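PDB 4ZM4: aminotransferase from Streptomyces pactum, which is a class-III aminotransferase, a member of the pyridoxal-5'-phosphate-dependent enzyme family, seen as a two-chain assembly. Local coordinates for residues L133-T137 and A296-L300; R171-V175 and L187-L193; A213-P219 and A246-E252; P219-N223 and V253-F257. The protein carries 1 engineered substitution. One frame throughout, in Å; residues are numbered along the deposited sequence.

Contact 1 of 4, residues L133-T137 and A296-L300; sequences LARAT and AMRML
This contact packs the C-terminal part of helix 123-138 against the start of the short helix 298-301, its centre about 24 Å from the centre of the chain. Residues 133-137 are helical. In residues 296-300, Met-297 is the N-cap residue. The closest CA pair is Thr-137 and Met-299, 7.0 Å apart. Leu-133 (chi1 t, chi2 p) points across: its CD2 lies 3.7 Å from Met-297 SD and 3.8 Å from Leu-300 CD1, and its CD1 lies 4.1 Å from Met-299 CB. Met-299 (chi1 m, chi2 t, chi3 p) lays SD 3.6 Å from Ala-136 O and 4.2 Å from Ala-136 CB. This apolar packing joins the helix to the segment that follows strand 288-292 of the large mixed sheet. Leu-133 and Leu-300 also touch Phe-290 of that strand. One water links the two segments. It donates to Thr-137 OG1 (3.0 Å) and to Ala-296 O (2.6 Å), and accepts from Met-299 N (3.0 Å). Thr-137, with chi1 m, donates from OG1 back to Leu-133 O at 2.6 Å. Arg-298 NH2 is 3.2 Å from Thr-137 CG2, which lies over one guanidinium face; Arg-298 NE bonds to His-295 O.

Contact 2 of 4, residues R171-V175 and L187-L193; sequences RPTDV and LAHTVQL
A type I beta turn, Arg-171 to Asp-174, packs beside strand 190-193, an outermost strand, within this chain, of the seven-stranded mixed sheet. Asp-174 N donates to Arg-171 O (3.0 Å). Arg-171 N in turn donates to Asp-174 OD2 (2.7 Å), so the turn is closed twice; Arg-171 NH1 and Asp-174 OD1 add a long salt bridge of 3.9 Å. Pro-172 (phi/psi -65/-19) offers O to Gln-192 NE2 at 3.1 Å. Gln-192 reaches it with chi1 and chi2 both t, while its OE1 is held by Arg-159. Thr-173 (-82/-10) is closest in register, its CA 5.0 Å from that of Gln-192. Its CA also makes a CA-H...O contact of 3.3 Å with Gln-192 O. A water donates to Thr-173 O (2.7 Å) and accepts from Gln-192 N (3.1 Å). From Asp-174 (-73/131) the chain is extended. Val-175 (chi1 t) then sets CG2 3.5 Å from Thr-190 O, and its CG1 meets Leu-187 CD1 at 3.6 Å.

Contact 3 of 4, residues A213-P219 and A246-E252; sequences AAVIVEP and AMLVFDE. With P3B ((3E,4R,5R)-4,5-dihydroxy-3-{[(Z)-{3-hydroxy-2-methyl-5-[(phosphonooxy)methyl]pyridin-4(1H)-ylidene}methyl]imino}cyclohex-1-ene-1-carboxylic acid), chain H.
Two neighbouring strands of the central sheet run in parallel here and lead into the P3B pocket. They belong to the beta-alpha-beta unit of strand 212-217, helix 233-244 and strand 247-251. The axes of the strand segments 213-217 and 247-251 come within 4.8 Å and cross at -24°. The bridged pairs are Ala-214 with Met-247, Val-215 with Leu-248, Ile-216 with Val-249 and Val-217 with Phe-250. Five backbone hydrogen bonds alternate in direction: Met-247 N to Ala-213 O (3.0 Å), Val-215 N to Met-247 O (3.1 Å), Val-249 N to Val-215 O (2.9 Å), Val-217 N to Val-249 O (3.1 Å) and Asp-251 N to Val-217 O (2.8 Å). The face of Val-215 and Leu-248 meets helix 233-244; that of Ala-214 and Met-247 meets helix 123-138. Val-217 (chi1 p) brings CG1 to 3.6 Å from Phe-250 CD1. Pro-219 CG sits over the Phe-250 ring, 3.9 Å from its centroid, a CH-pi contact. At the C-terminal ends, Glu-218 is held by Tyr-150, Ala-222 and Asn-223. Asp-251 (chi1 t) also bonds His-151 and pairs with the pyridine nitrogen, as expected in this enzyme family: P3B NAP donates to Asp-251 OD2 at 2.6 Å.

Contact 4 of 4, residues P219-N223 and V253-F257; sequences PVLAN and VITGF. With P3B ((3E,4R,5R)-4,5-dihydroxy-3-{[(Z)-{3-hydroxy-2-methyl-5-[(phosphonooxy)methyl]pyridin-4(1H)-ylidene}methyl]imino}cyclohex-1-ene-1-carboxylic acid), chain H.
Two loops meet beside the pyridine ring of P3B, with four close side-chain pairs and 215 Å² buried. CA atoms are nearest at Val-220 and Thr-255 (7.0 Å) and at Ala-222 and Ile-254 (7.3 Å). Residues 253-255 coil with helix-like backbone angles but lack the regular helical bonding. In the other loop, Val-220 and Leu-221 are extended (-111/125 and -72/109), and Ala-222 turns back at -105/-27. Val-220 has chi1 t, and its CB lies 3.8 Å from Thr-255 CG2. Thr-255 takes chi1 p; its OG1 bonds Glu-252 OE1 and is 4.1 Å from Pro-219 CD. Ile-254 has chi1 m and chi2 t. Its CG2 packs on Ala-222 CB at 3.8 Å, while its CD1 extends to 3.8 Å from Asn-223 ND2 and 3.3 Å from P3B OAE. Asn-223 (chi1 m, chi2 -82°) turns its amide to the ligand. ND2 donates to P3B OAE (2.8 Å), and OD1 accepts from P3B OAG (2.6 Å) and weakly from P3B OAE (3.3 Å). Glu-218 OE2 bonds the same ND2. Val-253 (chi1 t) places CB 3.6 Å from P3B NAP. Thus both loops line the pocket. They follow the parallel strands 212-217 and 247-251; Pro-219 and Thr-255 touch Ala-264 of helix 263-267, and Val-253 touches Val-276 of strand 274-277.

In the fold
Contact 1 closes the longest loop of the four, with the other three nested within it. Contact 2 precedes contact 3 along the chain. Contacts 3 and 4 alternate along the chain and share Pro-219; their centres are 12 Å apart. Contacts 2 and 3 reach the same mixed sheet, at outermost strand 190-193 and at inner strands; their centres are 15 Å apart. Contact 1 touches contact 3 where Ala-134 of helix 123-138 meets Met-247 and Ala-214, and Ala-296 meets Met-247. Arg-135 of contact 1 touches His-189 of contact 2. Contacts 3 and 4 both touch P3B, so the sheet and the loops after its strands contribute to the pocket. Gly-309 and Val-310 of the second subunit also bond P3B.

Contact 1 of 4, residues L133-T137 and A296-L300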
# COMPACT_ATOMS: atom_id res chain seq x y z
N LEU B 133 -14.65 -7.67 4.36
CA LEU B 133 -15.42 -7.52 5.61
C LEU B 133 -16.91 -7.63 5.32
O LEU B 133 -17.61 -8.33 6.03
CB LEU B 133 -15.11 -6.19 6.28
CG LEU B 133 -15.85 -5.86 7.58
CD1 LEU B 133 -15.58 -6.94 8.64
CD2 LEU B 133 -15.45 -4.48 8.10
N ALA B 134 -17.36 -6.99 4.24
CA ALA B 134 -18.77 -7.07 3.85
C ALA B 134 -19.21 -8.50 3.43
O ALA B 134 -20.33 -8.95 3.76
CB ALA B 134 -19.07 -6.07 2.74
N ARG B 135 -18.36 -9.19 2.68
CA ARG B 135 -18.66 -10.58 2.30
C ARG B 135 -18.69 -11.46 3.55
O ARG B 135 -19.61 -12.28 3.72
CB ARG B 135 -17.64 -11.10 1.28
CG ARG B 135 -17.70 -10.39 -0.07
CD ARG B 135 -16.60 -10.86 -1.01
NE ARG B 135 -16.98 -10.69 -2.41
CZ ARG B 135 -16.39 -9.90 -3.32
NH1 ARG B 135 -15.31 -9.17 -3.01
NH2 ARG B 135 -16.91 -9.87 -4.58
N ALA B 136 -17.69 -11.30 4.43
CA ALA B 136 -17.61 -12.12 5.66
C ALA B 136 -18.81 -11.86 6.60
O ALA B 136 -19.32 -12.81 7.22
CB ALA B 136 -16.32 -11.88 6.40
N THR B 137 -19.25 -10.61 6.67
CA THR B 137 -20.26 -10.19 7.61
C THR B 137 -21.66 -10.65 7.16
O THR B 137 -22.46 -11.12 7.97
CB THR B 137 -20.19 -8.64 7.80
OG1 THR B 137 -18.91 -8.29 8.33
CG2 THR B 137 -21.26 -8.12 8.77
N ALA B 296 -21.08 -2.62 12.27
CA ALA B 296 -20.49 -2.96 10.97
C ALA B 296 -19.05 -3.48 11.11
O ALA B 296 -18.61 -4.28 10.28
CB ALA B 296 -20.53 -1.77 10.02
N MET B 297 -18.33 -3.02 12.14
CA MET B 297 -16.94 -3.42 12.35
C MET B 297 -16.74 -4.63 13.27
O MET B 297 -15.61 -4.92 13.65
CB MET B 297 -16.12 -2.22 12.88
CG MET B 297 -16.03 -1.07 11.88
SD MET B 297 -15.08 -1.61 10.44
CE MET B 297 -13.41 -1.41 11.07
N ARG B 298 -17.82 -5.30 13.62
CA ARG B 298 -17.81 -6.29 14.70
C ARG B 298 -16.89 -7.48 14.44
O ARG B 298 -16.30 -8.03 15.38
CB ARG B 298 -19.25 -6.77 15.03
CG ARG B 298 -19.81 -7.84 14.08
CD ARG B 298 -21.32 -8.00 14.16
NE ARG B 298 -21.93 -7.41 12.97
CZ ARG B 298 -22.83 -7.97 12.17
NH1 ARG B 298 -23.30 -9.18 12.41
NH2 ARG B 298 -23.28 -7.29 11.13
N MET B 299 -16.76 -7.92 13.19
CA MET B 299 -15.90 -9.07 12.91
C MET B 299 -14.42 -8.73 12.99
O MET B 299 -13.58 -9.62 13.08
CB MET B 299 -16.26 -9.71 11.58
CG MET B 299 -17.70 -10.21 11.54
SD MET B 299 -17.99 -11.37 10.20
CE MET B 299 -17.27 -12.89 10.84
N LEU B 300 -14.09 -7.44 12.94
CA LEU B 300 -12.70 -7.02 13.10
C LEU B 300 -12.40 -6.76 14.55
O LEU B 300 -11.26 -6.84 14.96
CB LEU B 300 -12.39 -5.80 12.23
CG LEU B 300 -12.28 -6.11 10.75
CD1 LEU B 300 -12.10 -4.83 9.94
CD2 LEU B 300 -11.13 -7.06 10.46
O HOH W 1 -18.22 -6.75 10.81

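Contact 2 of 4, residues R171-V175 and L187-L193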
# COMPACT_ATOMS: atom_id res chain seq x y z
N ARG B 171 -21.89 -1.99 -23.14
CA ARG B 171 -22.91 -1.46 -22.20
C ARG B 171 -22.33 -1.20 -20.78
O ARG B 171 -21.37 -1.85 -20.39
CB ARG B 171 -24.06 -2.46 -22.05
CG ARG B 171 -25.07 -2.51 -23.19
CD ARG B 171 -26.14 -3.59 -22.92
NE ARG B 171 -26.52 -4.41 -24.07
CZ ARG B 171 -25.72 -5.30 -24.67
NH1 ARG B 171 -24.46 -5.48 -24.24
NH2 ARG B 171 -26.16 -6.00 -25.72
N PRO B 172 -22.97 -0.32 -19.98
CA PRO B 172 -22.52 -0.09 -18.62
C PRO B 172 -22.65 -1.30 -17.68
O PRO B 172 -21.94 -1.37 -16.65
CB PRO B 172 -23.41 1.06 -18.13
CG PRO B 172 -24.59 1.06 -19.00
CD PRO B 172 -24.19 0.44 -20.31
N THR B 173 -23.48 -2.26 -18.05
CA THR B 173 -23.60 -3.51 -17.30
C THR B 173 -22.53 -4.53 -17.64
O THR B 173 -22.39 -5.52 -16.94
CB THR B 173 -24.97 -4.20 -17.47
OG1 THR B 173 -25.29 -4.31 -18.85
CG2 THR B 173 -26.06 -3.47 -16.70
N ASP B 174 -21.74 -4.30 -18.68
CA ASP B 174 -20.63 -5.20 -19.00
C ASP B 174 -19.53 -5.02 -17.98
O ASP B 174 -19.11 -3.89 -17.70
CB ASP B 174 -20.09 -4.94 -20.41
CG ASP B 174 -21.12 -5.19 -21.49
OD1 ASP B 174 -21.98 -6.10 -21.32
OD2 ASP B 174 -21.06 -4.49 -22.52
N VAL B 175 -19.04 -6.14 -17.43
CA VAL B 175 -17.95 -6.14 -16.46
C VAL B 175 -16.71 -6.63 -17.19
O VAL B 175 -16.60 -7.82 -17.47
CB VAL B 175 -18.29 -7.07 -15.28
CG1 VAL B 175 -17.15 -7.13 -14.27
CG2 VAL B 175 -19.56 -6.59 -14.60
N LEU B 187 -13.70 -11.33 -11.57
CA LEU B 187 -14.85 -10.45 -11.50
C LEU B 187 -16.16 -11.18 -11.51
O LEU B 187 -17.20 -10.59 -11.80
CB LEU B 187 -14.77 -9.43 -12.64
CG LEU B 187 -13.57 -8.46 -12.62
CD1 LEU B 187 -13.65 -7.54 -13.82
CD2 LEU B 187 -13.48 -7.62 -11.37
N ALA B 188 -16.11 -12.50 -11.28
CA ALA B 188 -17.30 -13.36 -11.35
C ALA B 188 -18.39 -12.91 -10.39
O ALA B 188 -19.56 -13.12 -10.67
CB ALA B 188 -16.91 -14.78 -11.01
N HIS B 189 -17.99 -12.29 -9.27
CA HIS B 189 -18.90 -11.90 -8.20
C HIS B 189 -18.98 -10.38 -8.11
O HIS B 189 -19.24 -9.81 -7.07
CB HIS B 189 -18.46 -12.55 -6.88
CG HIS B 189 -18.46 -14.05 -6.92
ND1 HIS B 189 -19.59 -14.80 -6.69
CD2 HIS B 189 -17.48 -14.93 -7.20
CE1 HIS B 189 -19.32 -16.07 -6.86
NE2 HIS B 189 -18.03 -16.18 -7.14
N THR B 190 -18.69 -9.72 -9.22
CA THR B 190 -18.73 -8.29 -9.29
C THR B 190 -19.58 -7.88 -10.49
O THR B 190 -19.40 -8.38 -11.58
CB THR B 190 -17.34 -7.70 -9.46
OG1 THR B 190 -16.47 -8.17 -8.42
CG2 THR B 190 -17.40 -6.16 -9.40
N VAL B 191 -20.47 -6.92 -10.26
CA VAL B 191 -21.50 -6.54 -11.19
C VAL B 191 -21.44 -5.00 -11.32
O VAL B 191 -20.90 -4.31 -10.43
CB VAL B 191 -22.83 -7.16 -10.66
CG1 VAL B 191 -23.94 -6.17 -10.48
CG2 VAL B 191 -23.26 -8.36 -11.53
N GLN B 192 -21.99 -4.45 -12.39
CA GLN B 192 -21.88 -3.03 -12.63
C GLN B 192 -23.17 -2.47 -13.20
O GLN B 192 -23.85 -3.14 -13.98
CB GLN B 192 -20.72 -2.75 -13.57
CG GLN B 192 -20.18 -1.35 -13.48
CD GLN B 192 -18.95 -1.07 -14.34
OE1 GLN B 192 -17.93 -0.66 -13.81
NE2 GLN B 192 -19.03 -1.32 -15.64
N LEU B 193 -23.50 -1.23 -12.78
CA LEU B 193 -24.55 -0.42 -13.35
C LEU B 193 -24.01 0.95 -13.73
O LEU B 193 -22.95 1.34 -13.31
CB LEU B 193 -25.63 -0.13 -12.29
CG LEU B 193 -26.24 -1.26 -11.49
CD1 LEU B 193 -27.11 -0.66 -10.42
CD2 LEU B 193 -27.05 -2.16 -12.41
O HOH W 2 -23.09 -6.40 -14.52

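Contact 3 of 4, residues A213-P219 and A246-E252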
# COMPACT_ATOMS: atom_id res chain seq x y z
N ALA B 213 -23.70 -8.68 -1.08
CA ALA B 213 -22.90 -8.37 0.10
C ALA B 213 -22.72 -6.88 0.27
O ALA B 213 -22.79 -6.36 1.39
CB ALA B 213 -21.54 -9.04 0.00
N ALA B 214 -22.42 -6.17 -0.81
CA ALA B 214 -22.10 -4.72 -0.74
C ALA B 214 -22.37 -4.00 -2.05
O ALA B 214 -22.23 -4.55 -3.13
CB ALA B 214 -20.65 -4.50 -0.32
N VAL B 215 -22.74 -2.74 -1.93
CA VAL B 215 -22.63 -1.80 -3.00
C VAL B 215 -21.48 -0.86 -2.66
O VAL B 215 -21.51 -0.17 -1.63
CB VAL B 215 -23.89 -0.98 -3.15
CG1 VAL B 215 -23.72 -0.01 -4.31
CG2 VAL B 215 -25.10 -1.89 -3.38
N ILE B 216 -20.46 -0.80 -3.52
CA ILE B 216 -19.39 0.17 -3.33
C ILE B 216 -19.58 1.32 -4.32
O ILE B 216 -20.00 1.07 -5.48
CB ILE B 216 -17.98 -0.46 -3.43
CG1 ILE B 216 -16.90 0.57 -3.10
CG2 ILE B 216 -17.74 -1.05 -4.81
CD1 ILE B 216 -15.58 -0.04 -2.65
N VAL B 217 -19.29 2.55 -3.88
CA VAL B 217 -19.60 3.72 -4.67
C VAL B 217 -18.74 4.94 -4.29
O VAL B 217 -18.42 5.14 -3.12
CB VAL B 217 -21.09 4.05 -4.51
CG1 VAL B 217 -21.37 4.47 -3.09
CG2 VAL B 217 -21.51 5.14 -5.50
N GLU B 218 -18.33 5.71 -5.30
CA GLU B 218 -17.77 7.04 -5.10
C GLU B 218 -18.95 7.98 -4.93
O GLU B 218 -19.66 8.26 -5.89
CB GLU B 218 -16.94 7.52 -6.30
CG GLU B 218 -15.60 6.82 -6.47
CD GLU B 218 -14.78 7.42 -7.59
OE1 GLU B 218 -14.63 8.68 -7.63
OE2 GLU B 218 -14.29 6.66 -8.45
N PRO B 219 -19.16 8.49 -3.70
CA PRO B 219 -20.41 9.25 -3.50
C PRO B 219 -20.49 10.46 -4.44
O PRO B 219 -21.57 10.81 -4.88
CB PRO B 219 -20.35 9.67 -2.02
CG PRO B 219 -19.28 8.86 -1.41
CD PRO B 219 -18.34 8.44 -2.48
N ALA B 246 -27.69 -5.47 2.55
CA ALA B 246 -26.40 -5.25 1.90
C ALA B 246 -25.67 -4.10 2.56
O ALA B 246 -26.29 -3.11 2.93
CB ALA B 246 -26.60 -4.95 0.42
N MET B 247 -24.36 -4.20 2.72
CA MET B 247 -23.59 -3.09 3.32
C MET B 247 -23.38 -2.03 2.26
O MET B 247 -23.06 -2.34 1.11
CB MET B 247 -22.26 -3.59 3.92
CG MET B 247 -22.49 -4.60 5.04
SD MET B 247 -21.01 -5.03 5.97
CE MET B 247 -20.87 -3.62 7.07
N LEU B 248 -23.60 -0.78 2.63
CA LEU B 248 -23.30 0.34 1.76
C LEU B 248 -21.88 0.82 2.09
O LEU B 248 -21.59 1.16 3.24
CB LEU B 248 -24.32 1.48 1.92
CG LEU B 248 -24.11 2.76 1.08
CD1 LEU B 248 -23.97 2.48 -0.40
CD2 LEU B 248 -25.25 3.73 1.32
N VAL B 249 -21.00 0.79 1.07
CA VAL B 249 -19.61 1.22 1.21
C VAL B 249 -19.38 2.50 0.42
O VAL B 249 -19.41 2.49 -0.80
CB VAL B 249 -18.62 0.13 0.74
CG1 VAL B 249 -17.21 0.50 1.10
CG2 VAL B 249 -18.93 -1.24 1.37
N PHE B 250 -19.11 3.60 1.11
CA PHE B 250 -18.70 4.83 0.44
C PHE B 250 -17.20 4.79 0.34
O PHE B 250 -16.48 4.75 1.35
CB PHE B 250 -19.12 6.10 1.22
CG PHE B 250 -20.54 6.54 1.00
CD1 PHE B 250 -21.43 5.80 0.24
CD2 PHE B 250 -21.01 7.68 1.61
CE1 PHE B 250 -22.75 6.20 0.08
CE2 PHE B 250 -22.33 8.09 1.46
CZ PHE B 250 -23.20 7.35 0.68
N ASP B 251 -16.71 4.83 -0.88
CA ASP B 251 -15.28 5.07 -1.14
C ASP B 251 -15.09 6.56 -1.10
O ASP B 251 -15.31 7.24 -2.08
CB ASP B 251 -14.86 4.47 -2.50
CG ASP B 251 -13.38 4.57 -2.75
OD1 ASP B 251 -12.67 5.26 -1.99
OD2 ASP B 251 -12.91 3.94 -3.73
N GLU B 252 -14.62 7.07 0.04
CA GLU B 252 -14.31 8.47 0.19
C GLU B 252 -12.81 8.77 0.13
O GLU B 252 -12.34 9.74 0.74
CB GLU B 252 -14.93 8.99 1.48
CG GLU B 252 -16.46 8.90 1.48
CD GLU B 252 -17.13 10.18 1.93
OE1 GLU B 252 -16.67 11.26 1.50
OE2 GLU B 252 -18.09 10.10 2.73
OAH P3B H . -4.51 2.47 -4.43
PBA P3B H . -4.61 4.03 -4.17
OAI P3B H . -4.02 4.63 -5.41
OAC P3B H . -3.84 4.50 -2.94
OAQ P3B H . -6.27 4.25 -4.11
CAM P3B H . -7.19 3.55 -5.00
CAV P3B H . -8.31 4.34 -5.11
CAL P3B H . -9.42 3.96 -4.38
NAP P3B H . -10.55 4.77 -4.44
CAU P3B H . -10.56 5.93 -5.19
CAA P3B H . -11.69 6.70 -5.27
CAW P3B H . -9.51 6.26 -5.92
OAE P3B H . -9.59 7.40 -6.64
CAX P3B H . -8.33 5.53 -5.90
CAJ P3B H . -7.20 5.92 -6.71
NAO P3B H . -7.30 6.92 -7.64
CAT P3B H . -6.27 7.23 -8.50
CAK P3B H . -5.08 6.47 -8.67
CAS P3B H . -4.10 6.77 -9.61
CAR P3B H . -2.91 6.02 -9.71
OAD P3B H . -1.98 6.35 -10.47
OAB P3B H . -2.74 4.98 -9.12
CAN P3B H . -4.09 7.93 -10.27
CAY P3B H . -5.26 8.92 -10.07
OAF P3B H . -5.49 9.40 -11.41
CAZ P3B H . -6.56 8.33 -9.38
OAG P3B H . -7.49 9.31 -8.79

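Contact 4 of 4, residues P219-N223 and V253-F257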
# COMPACT_ATOMS: atom_id res chain seq x y z
N PRO B 219 -19.16 8.49 -3.70
CA PRO B 219 -20.41 9.25 -3.50
C PRO B 219 -20.49 10.46 -4.44
O PRO B 219 -21.57 10.81 -4.88
CB PRO B 219 -20.35 9.67 -2.02
CG PRO B 219 -19.28 8.86 -1.41
CD PRO B 219 -18.34 8.44 -2.48
N VAL B 220 -19.37 11.10 -4.68
CA VAL B 220 -19.22 11.97 -5.85
C VAL B 220 -18.24 11.25 -6.77
O VAL B 220 -17.16 10.87 -6.35
CB VAL B 220 -18.58 13.32 -5.51
CG1 VAL B 220 -18.32 14.12 -6.78
CG2 VAL B 220 -19.46 14.11 -4.58
N LEU B 221 -18.63 11.02 -8.02
CA LEU B 221 -17.76 10.35 -8.97
C LEU B 221 -16.66 11.34 -9.35
O LEU B 221 -16.93 12.31 -10.06
CB LEU B 221 -18.52 9.90 -10.22
CG LEU B 221 -17.66 9.38 -11.39
CD1 LEU B 221 -16.71 8.29 -10.93
CD2 LEU B 221 -18.51 8.87 -12.54
N ALA B 222 -15.43 11.10 -8.89
CA ALA B 222 -14.30 12.02 -9.19
C ALA B 222 -13.30 11.51 -10.25
O ALA B 222 -12.72 12.32 -10.96
CB ALA B 222 -13.57 12.37 -7.92
N ASN B 223 -13.15 10.19 -10.41
CA ASN B 223 -12.23 9.61 -11.41
C ASN B 223 -12.80 9.51 -12.85
O ASN B 223 -12.31 8.75 -13.69
CB ASN B 223 -11.79 8.20 -10.98
CG ASN B 223 -10.95 8.20 -9.73
OD1 ASN B 223 -9.74 8.43 -9.76
ND2 ASN B 223 -11.56 7.86 -8.63
N VAL B 253 -12.07 7.96 -0.60
CA VAL B 253 -10.62 8.13 -0.74
C VAL B 253 -10.32 9.52 -1.25
O VAL B 253 -9.44 10.19 -0.74
CB VAL B 253 -10.00 7.05 -1.68
CG1 VAL B 253 -8.69 7.52 -2.31
CG2 VAL B 253 -9.77 5.76 -0.92
N ILE B 254 -11.13 9.99 -2.19
CA ILE B 254 -10.99 11.34 -2.71
C ILE B 254 -11.89 12.34 -1.96
O ILE B 254 -11.41 13.40 -1.53
CB ILE B 254 -11.27 11.39 -4.22
CG1 ILE B 254 -10.04 10.85 -4.97
CG2 ILE B 254 -11.55 12.81 -4.69
CD1 ILE B 254 -10.29 10.66 -6.45
N THR B 255 -13.17 12.02 -1.77
CA THR B 255 -14.12 12.99 -1.18
C THR B 255 -13.95 13.24 0.34
O THR B 255 -14.31 14.33 0.83
CB THR B 255 -15.58 12.58 -1.45
OG1 THR B 255 -15.80 11.25 -0.96
CG2 THR B 255 -15.89 12.63 -2.89
N GLY B 256 -13.39 12.29 1.07
CA GLY B 256 -13.21 12.46 2.52
C GLY B 256 -12.28 13.60 2.90
O GLY B 256 -11.22 13.77 2.32
N PHE B 257 -12.73 14.43 3.82
CA PHE B 257 -12.03 15.65 4.23
C PHE B 257 -11.75 16.59 3.08
O PHE B 257 -10.88 17.47 3.20
CB PHE B 257 -10.72 15.35 4.95
CG PHE B 257 -10.80 14.20 5.90
CD1 PHE B 257 -11.40 14.34 7.14
CD2 PHE B 257 -10.30 12.96 5.53
CE1 PHE B 257 -11.49 13.26 7.99
CE2 PHE B 257 -10.37 11.89 6.40
CZ PHE B 257 -10.96 12.04 7.62
OAH P3B H . -4.51 2.47 -4.43
PBA P3B H . -4.61 4.03 -4.17
OAI P3B H . -4.02 4.63 -5.41
OAC P3B H . -3.84 4.50 -2.94
OAQ P3B H . -6.27 4.25 -4.11
CAM P3B H . -7.19 3.55 -5.00
CAV P3B H . -8.31 4.34 -5.11
CAL P3B H . -9.42 3.96 -4.38
NAP P3B H . -10.55 4.77 -4.44
CAU P3B H . -10.56 5.93 -5.19
CAA P3B H . -11.69 6.70 -5.27
CAW P3B H . -9.51 6.26 -5.92
OAE P3B H . -9.59 7.40 -6.64
CAX P3B H . -8.33 5.53 -5.90
CAJ P3B H . -7.20 5.92 -6.71
NAO P3B H . -7.30 6.92 -7.64
CAT P3B H . -6.27 7.23 -8.50
CAK P3B H . -5.08 6.47 -8.67
CAS P3B H . -4.10 6.77 -9.61
CAR P3B H . -2.91 6.02 -9.71
OAD P3B H . -1.98 6.35 -10.47
OAB P3B H . -2.74 4.98 -9.12
CAN P3B H . -4.09 7.93 -10.27
CAY P3B H . -5.26 8.92 -10.07
OAF P3B H . -5.49 9.40 -11.41
CAZ P3B H . -6.56 8.33 -9.38
OAG P3B H . -7.49 9.31 -8.79